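Local coordinates for protein carbonic anhydrase (Sordaria macrospora, PDB 4O1K) that catalyses the reversible hydration of carbon dioxide to bicarbonate and a proton, as a zinc-dependent, tetrameric beta-class carbonic anhydrase, at residues Asn136-Leu148 with Arg157-Gln169. Numbering follows the deposited sequence.
Sequences NIRDVYRLHEKEL and RYERLVELNVYEQ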
ATOM      1  N   ASN A 136       8.018  -8.082  -7.274  1.00 27.01           N
ATOM      2  CA  ASN A 136       8.938  -6.986  -7.634  1.00 25.48           C
ATOM      3  C   ASN A 136      10.301  -7.480  -8.026  1.00 30.36           C
ATOM      4  O   ASN A 136      10.997  -6.880  -8.862  1.00 32.28           O
ATOM      5  CB  ASN A 136       9.086  -6.055  -6.442  1.00 28.24           C
ATOM      6  CG  ASN A 136       7.817  -5.312  -6.160  1.00 33.29           C
ATOM      7  OD1 ASN A 136       7.119  -5.581  -5.177  1.00 38.95           O
ATOM      8  ND2 ASN A 136       7.511  -4.363  -7.012  1.00 31.45           N
ATOM      9  N   ILE A 137      10.699  -8.579  -7.401  1.00 29.74           N
ATOM     10  CA  ILE A 137      12.010  -9.123  -7.642  1.00 27.37           C
ATOM     11  C   ILE A 137      11.984  -9.843  -8.985  1.00 32.16           C
ATOM     12  O   ILE A 137      12.941  -9.774  -9.777  1.00 32.07           O
ATOM     13  CB  ILE A 137      12.394 -10.096  -6.540  1.00 29.30           C
ATOM     14  CG1 ILE A 137      12.555  -9.347  -5.207  1.00 29.18           C
ATOM     15  CG2 ILE A 137      13.680 -10.821  -6.923  1.00 33.54           C
ATOM     16  CD1 ILE A 137      12.440 -10.239  -4.027  1.00 38.90           C
ATOM     17  N   ARG A 138      10.876 -10.525  -9.254  1.00 29.93           N
ATOM     18  CA  ARG A 138      10.740 -11.164 -10.538  1.00 30.60           C
ATOM     19  C   ARG A 138      10.747 -10.099 -11.631  1.00 29.55           C
ATOM     20  O   ARG A 138      11.291 -10.334 -12.698  1.00 29.96           O
ATOM     21  CB  ARG A 138       9.497 -12.037 -10.574  1.00 28.98           C
ATOM     22  CG  ARG A 138       9.593 -13.237  -9.642  1.00 30.24           C
ATOM     23  CD  ARG A 138       8.445 -14.248  -9.896  1.00 35.24           C
ATOM     24  NE  ARG A 138       7.190 -13.786  -9.317  1.00 33.79           N
ATOM     25  CZ  ARG A 138       6.811 -14.034  -8.063  1.00 37.34           C
ATOM     26  NH1 ARG A 138       7.597 -14.743  -7.259  1.00 40.54           N
ATOM     27  NH2 ARG A 138       5.650 -13.587  -7.605  1.00 34.94           N
ATOM     28  N   ASP A 139      10.212  -8.909 -11.340  1.00 28.25           N
ATOM     29  CA  ASP A 139      10.243  -7.812 -12.296  1.00 28.38           C
ATOM     30  C   ASP A 139      11.683  -7.388 -12.566  1.00 29.81           C
ATOM     31  O   ASP A 139      12.067  -7.130 -13.718  1.00 31.15           O
ATOM     32  CB  ASP A 139       9.436  -6.611 -11.793  1.00 34.66           C
ATOM     33  CG  ASP A 139       7.928  -6.801 -11.953  1.00 43.11           C
ATOM     34  OD1 ASP A 139       7.508  -7.774 -12.608  1.00 42.92           O
ATOM     35  OD2 ASP A 139       7.171  -5.953 -11.430  1.00 46.77           O
ATOM     36  N   VAL A 140      12.504  -7.324 -11.514  1.00 29.00           N
ATOM     37  CA  VAL A 140      13.930  -7.044 -11.726  1.00 30.87           C
ATOM     38  C   VAL A 140      14.562  -8.065 -12.676  1.00 30.75           C
ATOM     39  O   VAL A 140      15.251  -7.689 -13.654  1.00 31.01           O
ATOM     40  CB  VAL A 140      14.707  -6.990 -10.401  1.00 27.19           C
ATOM     41  CG1 VAL A 140      16.200  -6.915 -10.679  1.00 25.60           C
ATOM     42  CG2 VAL A 140      14.253  -5.787  -9.572  1.00 27.09           C
ATOM     43  N   TYR A 141      14.309  -9.353 -12.434  1.00 32.67           N
ATOM     44  CA  TYR A 141      14.818 -10.408 -13.336  1.00 33.26           C
ATOM     45  C   TYR A 141      14.448 -10.125 -14.785  1.00 36.86           C
ATOM     46  O   TYR A 141      15.304 -10.170 -15.676  1.00 36.59           O
ATOM     47  CB  TYR A 141      14.283 -11.799 -12.954  1.00 35.40           C
ATOM     48  CG  TYR A 141      15.028 -12.949 -13.625  1.00 40.54           C
ATOM     49  CD1 TYR A 141      15.934 -13.732 -12.910  1.00 43.62           C
ATOM     50  CD2 TYR A 141      14.858 -13.229 -14.977  1.00 43.39           C
ATOM     51  CE1 TYR A 141      16.635 -14.778 -13.523  1.00 44.38           C
ATOM     52  CE2 TYR A 141      15.563 -14.265 -15.596  1.00 43.83           C
ATOM     53  CZ  TYR A 141      16.445 -15.036 -14.859  1.00 46.00           C
ATOM     54  OH  TYR A 141      17.140 -16.070 -15.481  1.00 45.34           O
ATOM     55  N   ARG A 142      13.166  -9.860 -15.029  1.00 35.68           N
ATOM     56  CA  ARG A 142      12.700  -9.649 -16.390  1.00 36.00           C
ATOM     57  C   ARG A 142      13.372  -8.432 -17.034  1.00 37.30           C
ATOM     58  O   ARG A 142      13.614  -8.431 -18.231  1.00 41.04           O
ATOM     59  CB  ARG A 142      11.167  -9.544 -16.417  1.00 42.07           C
ATOM     60  CG  ARG A 142      10.477 -10.842 -15.995  1.00 43.43           C
ATOM     61  CD  ARG A 142       8.942 -10.728 -15.971  1.00 48.11           C
ATOM     62  NE  ARG A 142       8.346 -11.979 -15.513  1.00 46.10           N
ATOM     63  CZ  ARG A 142       7.689 -12.127 -14.371  1.00 47.14           C
ATOM     64  NH1 ARG A 142       7.483 -11.087 -13.556  1.00 46.94           N
ATOM     65  NH2 ARG A 142       7.206 -13.323 -14.050  1.00 49.52           N
ATOM     66  N   LEU A 143      13.734  -7.430 -16.231  1.00 39.39           N
ATOM     67  CA  LEU A 143      14.385  -6.230 -16.747  1.00 41.61           C
ATOM     68  C   LEU A 143      15.797  -6.516 -17.254  1.00 45.37           C
ATOM     69  O   LEU A 143      16.379  -5.711 -17.987  1.00 46.16           O
ATOM     70  CB  LEU A 143      14.457  -5.150 -15.664  1.00 40.29           C
ATOM     71  CG  LEU A 143      13.227  -4.247 -15.541  1.00 43.93           C
ATOM     72  CD1 LEU A 143      13.269  -3.429 -14.285  1.00 43.86           C
ATOM     73  CD2 LEU A 143      13.135  -3.333 -16.740  1.00 45.90           C
ATOM     74  N   HIS A 144      16.351  -7.650 -16.844  1.00 44.52           N
ATOM     75  CA  HIS A 144      17.716  -8.002 -17.188  1.00 40.16           C
ATOM     76  C   HIS A 144      17.746  -9.449 -17.639  1.00 39.08           C
ATOM     77  O   HIS A 144      18.728 -10.163 -17.444  1.00 37.89           O
ATOM     78  CB  HIS A 144      18.606  -7.806 -15.963  1.00 39.83           C
ATOM     79  CG  HIS A 144      18.629  -6.398 -15.467  1.00 41.46           C
ATOM     80  ND1 HIS A 144      19.479  -5.443 -15.983  1.00 42.84           N
ATOM     81  CD2 HIS A 144      17.892  -5.778 -14.514  1.00 40.11           C
ATOM     82  CE1 HIS A 144      19.269  -4.292 -15.365  1.00 43.21           C
ATOM     83  NE2 HIS A 144      18.320  -4.472 -14.462  1.00 44.07           N
ATOM     84  N   GLU A 145      16.658  -9.869 -18.278  1.00 39.41           N
ATOM     85  CA  GLU A 145      16.435 -11.277 -18.550  1.00 37.11           C
ATOM     86  C   GLU A 145      17.539 -11.886 -19.409  1.00 41.84           C
ATOM     87  O   GLU A 145      17.994 -13.012 -19.154  1.00 44.00           O
ATOM     88  CB  GLU A 145      15.117 -11.421 -19.282  1.00 45.36           C
ATOM     89  CG  GLU A 145      14.550 -12.790 -19.191  1.00 53.19           C
ATOM     90  CD  GLU A 145      13.216 -12.874 -19.871  1.00 60.14           C
ATOM     91  OE1 GLU A 145      12.455 -11.883 -19.805  1.00 61.20           O
ATOM     92  OE2 GLU A 145      12.940 -13.927 -20.469  1.00 66.13           O
ATOM     93  N   LYS A 146      17.950 -11.130 -20.427  1.00 39.96           N
ATOM     94  CA  LYS A 146      18.983 -11.562 -21.363  1.00 50.12           C
ATOM     95  C   LYS A 146      20.301 -11.825 -20.648  1.00 51.15           C
ATOM     96  O   LYS A 146      20.931 -12.858 -20.872  1.00 55.81           O
ATOM     97  CB  LYS A 146      19.211 -10.486 -22.414  1.00 52.98           C
ATOM     98  CG  LYS A 146      18.296 -10.539 -23.606  1.00 61.47           C
ATOM     99  CD  LYS A 146      18.766  -9.474 -24.589  1.00 67.85           C
ATOM    100  CE  LYS A 146      18.269  -9.723 -25.996  1.00 73.07           C
ATOM    101  NZ  LYS A 146      19.124  -8.969 -26.977  1.00 75.98           N
ATOM    102  N   GLU A 147      20.715 -10.882 -19.804  1.00 48.95           N
ATOM    103  CA  GLU A 147      21.988 -11.006 -19.084  1.00 47.58           C
ATOM    104  C   GLU A 147      21.920 -12.166 -18.099  1.00 46.27           C
ATOM    105  O   GLU A 147      22.853 -12.966 -18.005  1.00 46.66           O
ATOM    106  CB  GLU A 147      22.334  -9.708 -18.339  1.00 47.91           C
ATOM    107  CG  GLU A 147      23.476  -9.872 -17.337  1.00 50.27           C
ATOM    108  CD  GLU A 147      23.784  -8.594 -16.557  1.00 52.72           C
ATOM    109  OE1 GLU A 147      23.099  -7.566 -16.765  1.00 54.35           O
ATOM    110  OE2 GLU A 147      24.709  -8.626 -15.724  1.00 49.33           O
ATOM    111  N   LEU A 148      20.806 -12.260 -17.377  1.00 41.20           N
ATOM    112  CA  LEU A 148      20.674 -13.264 -16.329  1.00 42.27           C
ATOM    113  C   LEU A 148      20.601 -14.685 -16.889  1.00 43.71           C
ATOM    114  O   LEU A 148      21.309 -15.578 -16.405  1.00 47.85           O
ATOM    115  CB  LEU A 148      19.486 -12.952 -15.420  1.00 40.56           C
ATOM    116  CG  LEU A 148      19.733 -11.791 -14.441  1.00 39.92           C
ATOM    117  CD1 LEU A 148      18.450 -11.311 -13.720  1.00 39.83           C
ATOM    118  CD2 LEU A 148      20.811 -12.189 -13.423  1.00 36.02           C
ATOM    119  N   ARG A 157      24.046 -16.817 -11.079  1.00 43.94           N
ATOM    120  CA  ARG A 157      22.854 -16.087 -11.520  1.00 39.69           C
ATOM    121  C   ARG A 157      22.121 -15.408 -10.363  1.00 38.80           C
ATOM    122  O   ARG A 157      21.699 -14.260 -10.481  1.00 40.24           O
ATOM    123  CB  ARG A 157      21.897 -17.014 -12.280  1.00 38.59           C
ATOM    124  CG  ARG A 157      20.923 -16.273 -13.173  1.00 40.07           C
ATOM    125  CD  ARG A 157      19.956 -17.222 -13.842  1.00 45.57           C
ATOM    126  NE  ARG A 157      20.674 -18.333 -14.452  1.00 50.10           N
ATOM    127  CZ  ARG A 157      20.394 -19.613 -14.211  1.00 54.07           C
ATOM    128  NH1 ARG A 157      19.402 -19.937 -13.386  1.00 54.79           N
ATOM    129  NH2 ARG A 157      21.106 -20.570 -14.790  1.00 55.32           N
ATOM    130  N   TYR A 158      22.021 -16.121  -9.256  0.70 40.23           N
ATOM    131  CA  TYR A 158      21.318 -15.670  -8.073  0.70 42.31           C
ATOM    132  C   TYR A 158      22.042 -14.464  -7.448  0.70 40.54           C
ATOM    133  O   TYR A 158      21.414 -13.470  -7.057  0.70 38.62           O
ATOM    134  CB  TYR A 158      21.248 -16.878  -7.140  0.70 46.10           C
ATOM    135  CG  TYR A 158      20.797 -16.630  -5.733  0.70 44.47           C
ATOM    136  CD1 TYR A 158      19.868 -15.655  -5.431  0.70 41.38           C
ATOM    137  CD2 TYR A 158      21.302 -17.398  -4.698  0.70 47.75           C
ATOM    138  CE1 TYR A 158      19.469 -15.436  -4.127  0.70 42.93           C
ATOM    139  CE2 TYR A 158      20.899 -17.197  -3.405  0.70 47.31           C
ATOM    140  CZ  TYR A 158      19.988 -16.208  -3.127  0.70 46.59           C
ATOM    141  OH  TYR A 158      19.580 -16.006  -1.841  0.70 49.96           O
ATOM    142  N   GLU A 159      23.367 -14.538  -7.400  1.00 40.25           N
ATOM    143  CA  GLU A 159      24.188 -13.451  -6.851  1.00 38.94           C
ATOM    144  C   GLU A 159      24.079 -12.222  -7.757  1.00 35.87           C
ATOM    145  O   GLU A 159      23.989 -11.066  -7.278  1.00 38.07           O
ATOM    146  CB  GLU A 159      25.645 -13.910  -6.666  1.00 42.69           C
ATOM    147  CG  GLU A 159      25.759 -15.078  -5.684  1.00 48.66           C
ATOM    148  CD  GLU A 159      27.192 -15.455  -5.348  1.00 59.72           C
ATOM    149  OE1 GLU A 159      28.120 -15.091  -6.113  1.00 61.78           O
ATOM    150  OE2 GLU A 159      27.382 -16.120  -4.304  1.00 63.25           O
ATOM    151  N   ARG A 160      24.050 -12.477  -9.067  1.00 36.34           N
ATOM    152  CA  ARG A 160      23.926 -11.383 -10.009  1.00 35.17           C
ATOM    153  C   ARG A 160      22.574 -10.723  -9.818  1.00 34.90           C
ATOM    154  O   ARG A 160      22.485  -9.510  -9.855  1.00 32.46           O
ATOM    155  CB  ARG A 160      24.105 -11.855 -11.460  1.00 38.18           C
ATOM    156  CG  ARG A 160      24.235 -10.718 -12.481  1.00 38.72           C
ATOM    157  CD  ARG A 160      25.356  -9.715 -12.120  1.00 39.40           C
ATOM    158  NE  ARG A 160      25.344  -8.566 -13.022  1.00 41.42           N
ATOM    159  CZ  ARG A 160      25.656  -7.326 -12.657  1.00 44.39           C
ATOM    160  NH1 ARG A 160      26.012  -7.074 -11.408  1.00 41.80           N
ATOM    161  NH2 ARG A 160      25.602  -6.335 -13.534  1.00 46.53           N
ATOM    162  N   LEU A 161      21.522 -11.521  -9.623  1.00 33.98           N
ATOM    163  CA  LEU A 161      20.182 -10.982  -9.349  1.00 30.97           C
ATOM    164  C   LEU A 161      20.146 -10.135  -8.084  1.00 31.28           C
ATOM    165  O   LEU A 161      19.466  -9.102  -8.028  1.00 26.32           O
ATOM    166  CB  LEU A 161      19.164 -12.117  -9.215  1.00 34.60           C
ATOM    167  CG  LEU A 161      17.730 -11.692  -8.894  1.00 33.00           C
ATOM    168  CD1 LEU A 161      17.202 -10.704  -9.924  1.00 32.47           C
ATOM    169  CD2 LEU A 161      16.818 -12.907  -8.798  1.00 31.02           C
ATOM    170  N   VAL A 162      20.867 -10.570  -7.061  1.00 26.09           N
ATOM    171  CA  VAL A 162      20.931  -9.809  -5.811  1.00 25.90           C
ATOM    172  C   VAL A 162      21.500  -8.429  -6.133  1.00 27.42           C
ATOM    173  O   VAL A 162      20.956  -7.369  -5.676  1.00 27.44           O
ATOM    174  CB  VAL A 162      21.835 -10.531  -4.789  1.00 31.87           C
ATOM    175  CG1 VAL A 162      22.322  -9.581  -3.713  1.00 34.00           C
ATOM    176  CG2 VAL A 162      21.082 -11.709  -4.151  1.00 35.92           C
ATOM    177  N   GLU A 163      22.560  -8.442  -6.950  1.00 29.53           N
ATOM    178  CA  GLU A 163      23.256  -7.194  -7.321  1.00 29.96           C
ATOM    179  C   GLU A 163      22.355  -6.261  -8.156  1.00 27.58           C
ATOM    180  O   GLU A 163      22.235  -5.048  -7.893  1.00 30.26           O
ATOM    181  CB  GLU A 163      24.548  -7.524  -8.095  1.00 34.02           C
ATOM    182  CG  GLU A 163      25.571  -8.275  -7.231  1.00 33.12           C
ATOM    183  CD  GLU A 163      26.762  -8.815  -8.021  1.00 40.06           C
ATOM    184  OE1 GLU A 163      26.784  -8.686  -9.262  1.00 38.36           O
ATOM    185  OE2 GLU A 163      27.674  -9.372  -7.376  1.00 42.67           O
ATOM    186  N   LEU A 164      21.776  -6.809  -9.212  1.00 28.20           N
ATOM    187  CA  LEU A 164      20.856  -6.030 -10.041  1.00 27.47           C
ATOM    188  C   LEU A 164      19.664  -5.501  -9.268  1.00 27.43           C
ATOM    189  O   LEU A 164      19.132  -4.438  -9.589  1.00 28.20           O
ATOM    190  CB  LEU A 164      20.381  -6.865 -11.223  1.00 26.38           C
ATOM    191  CG  LEU A 164      21.555  -7.096 -12.195  1.00 33.52           C
ATOM    192  CD1 LEU A 164      21.191  -8.175 -13.181  1.00 33.73           C
ATOM    193  CD2 LEU A 164      21.848  -5.809 -12.923  1.00 34.51           C
ATOM    194  N   ASN A 165      19.188  -6.264  -8.289  1.00 28.77           N
ATOM    195  CA  ASN A 165      18.095  -5.792  -7.445  1.00 29.09           C
ATOM    196  C   ASN A 165      18.567  -4.575  -6.686  1.00 28.47           C
ATOM    197  O   ASN A 165      17.875  -3.578  -6.637  1.00 26.13           O
ATOM    198  CB  ASN A 165      17.655  -6.854  -6.438  1.00 28.97           C
ATOM    199  CG  ASN A 165      16.414  -6.439  -5.648  1.00 29.94           C
ATOM    200  OD1 ASN A 165      15.419  -5.938  -6.218  1.00 25.46           O
ATOM    201  ND2 ASN A 165      16.464  -6.642  -4.329  1.00 26.94           N
ATOM    202  N   VAL A 166      19.742  -4.654  -6.067  1.00 25.63           N
ATOM    203  CA  VAL A 166      20.250  -3.438  -5.408  1.00 24.75           C
ATOM    204  C   VAL A 166      20.270  -2.243  -6.384  1.00 26.15           C
ATOM    205  O   VAL A 166      19.765  -1.161  -6.057  1.00 28.27           O
ATOM    206  CB  VAL A 166      21.634  -3.637  -4.849  1.00 26.63           C
ATOM    207  CG1 VAL A 166      22.200  -2.268  -4.354  1.00 23.01           C
ATOM    208  CG2 VAL A 166      21.549  -4.588  -3.656  1.00 30.38           C
ATOM    209  N   TYR A 167      20.835  -2.446  -7.577  1.00 26.34           N
ATOM    210  CA  TYR A 167      20.889  -1.360  -8.590  1.00 27.31           C
ATOM    211  C   TYR A 167      19.487  -0.788  -8.923  1.00 29.50           C
ATOM    212  O   TYR A 167      19.285   0.434  -8.925  1.00 30.04           O
ATOM    213  CB  TYR A 167      21.608  -1.876  -9.855  1.00 31.38           C
ATOM    214  CG  TYR A 167      21.441  -1.011 -11.085  1.00 35.01           C
ATOM    215  CD1 TYR A 167      22.272   0.081 -11.320  1.00 37.99           C
ATOM    216  CD2 TYR A 167      20.469  -1.304 -12.016  1.00 41.37           C
ATOM    217  CE1 TYR A 167      22.112   0.859 -12.467  1.00 40.10           C
ATOM    218  CE2 TYR A 167      20.298  -0.547 -13.144  1.00 44.98           C
ATOM    219  CZ  TYR A 167      21.122   0.530 -13.365  1.00 46.06           C
ATOM    220  OH  TYR A 167      20.926   1.270 -14.510  1.00 52.36           O
ATOM    221  N   GLU A 168      18.523  -1.669  -9.193  1.00 28.15           N
ATOM    222  CA  GLU A 168      17.156  -1.239  -9.522  1.00 27.15           C
ATOM    223  C   GLU A 168      16.472  -0.514  -8.368  1.00 29.11           C
ATOM    224  O   GLU A 168      15.742   0.467  -8.608  1.00 27.92           O
ATOM    225  CB  GLU A 168      16.280  -2.399 -10.013  1.00 30.54           C
ATOM    226  CG  GLU A 168      16.650  -2.939 -11.395  1.00 30.38           C
ATOM    227  CD  GLU A 168      16.567  -1.878 -12.512  1.00 37.59           C
ATOM    228  OE1 GLU A 168      15.875  -0.847 -12.348  1.00 32.70           O
ATOM    229  OE2 GLU A 168      17.189  -2.087 -13.569  1.00 39.30           O
ATOM    230  N   GLN A 169      16.696  -0.967  -7.126  1.00 25.21           N
ATOM    231  CA  GLN A 169      16.090  -0.271  -5.981  1.00 26.65           C
ATOM    232  C   GLN A 169      16.743   1.092  -5.773  1.00 23.70           C
ATOM    233  O   GLN A 169      16.082   2.070  -5.371  1.00 24.12           O
ATOM    234  CB  GLN A 169      16.101  -1.109  -4.686  1.00 28.16           C
ATOM    235  CG  GLN A 169      15.461  -2.519  -4.811  1.00 26.02           C
ATOM    236  CD  GLN A 169      14.141  -2.535  -5.564  1.00 28.04           C
ATOM    237  OE1 GLN A 169      13.248  -1.739  -5.276  1.00 25.76           O
ATOM    238  NE2 GLN A 169      14.009  -3.450  -6.538  1.00 28.67           N
TER
HETATM  239  O   HOH W   1      11.532  -3.761  -8.447  1.00 44.82           O
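Leu148 is a knob seated among Arg157, Arg160, Leu161 and Leu164, and its branched end suits a hole walled by two leucines and the aliphatic stems of two arginines. Its CD1 lies 4.0 Å from Leu161 CD1, while CD2 is 3.8 Å from Arg160 CG. Leu161 is in turn a knob among Ile137, Val140, Tyr141 and Leu148; CG stands anti to the backbone N (chi1 179°), which carries its methyls across to helix 136-143. Val140, beta-branched and compact, fits among Leu161, Asn165, Glu168 and Gln169. The axes of helices 136-143 and 157-169 approach to 9.6 Å at 100°. This near-perpendicular knobs-into-holes packing belongs to the helical layer beside the beta-carbonic anhydrase sheet: helix 154-174 also lays Val162 and Val166 on strand 190-197. Polar pairs close one margin of the apolar centre. His144 suits its place by offering an edge N-H, NE2 donating to the anti lone pair of Glu168 OE2 at 2.8 Å, and a flat face for Leu164 CD2 in a CH-pi contact. Arg160, with several N-H groups, serves two carboxylates: NE gives Glu147 OE2 a nearly straight bond (2.8 Å, 168°), while NH1 holds Glu163. A methionine in place of Arg160 would probably leave both carboxylates without their shared cation.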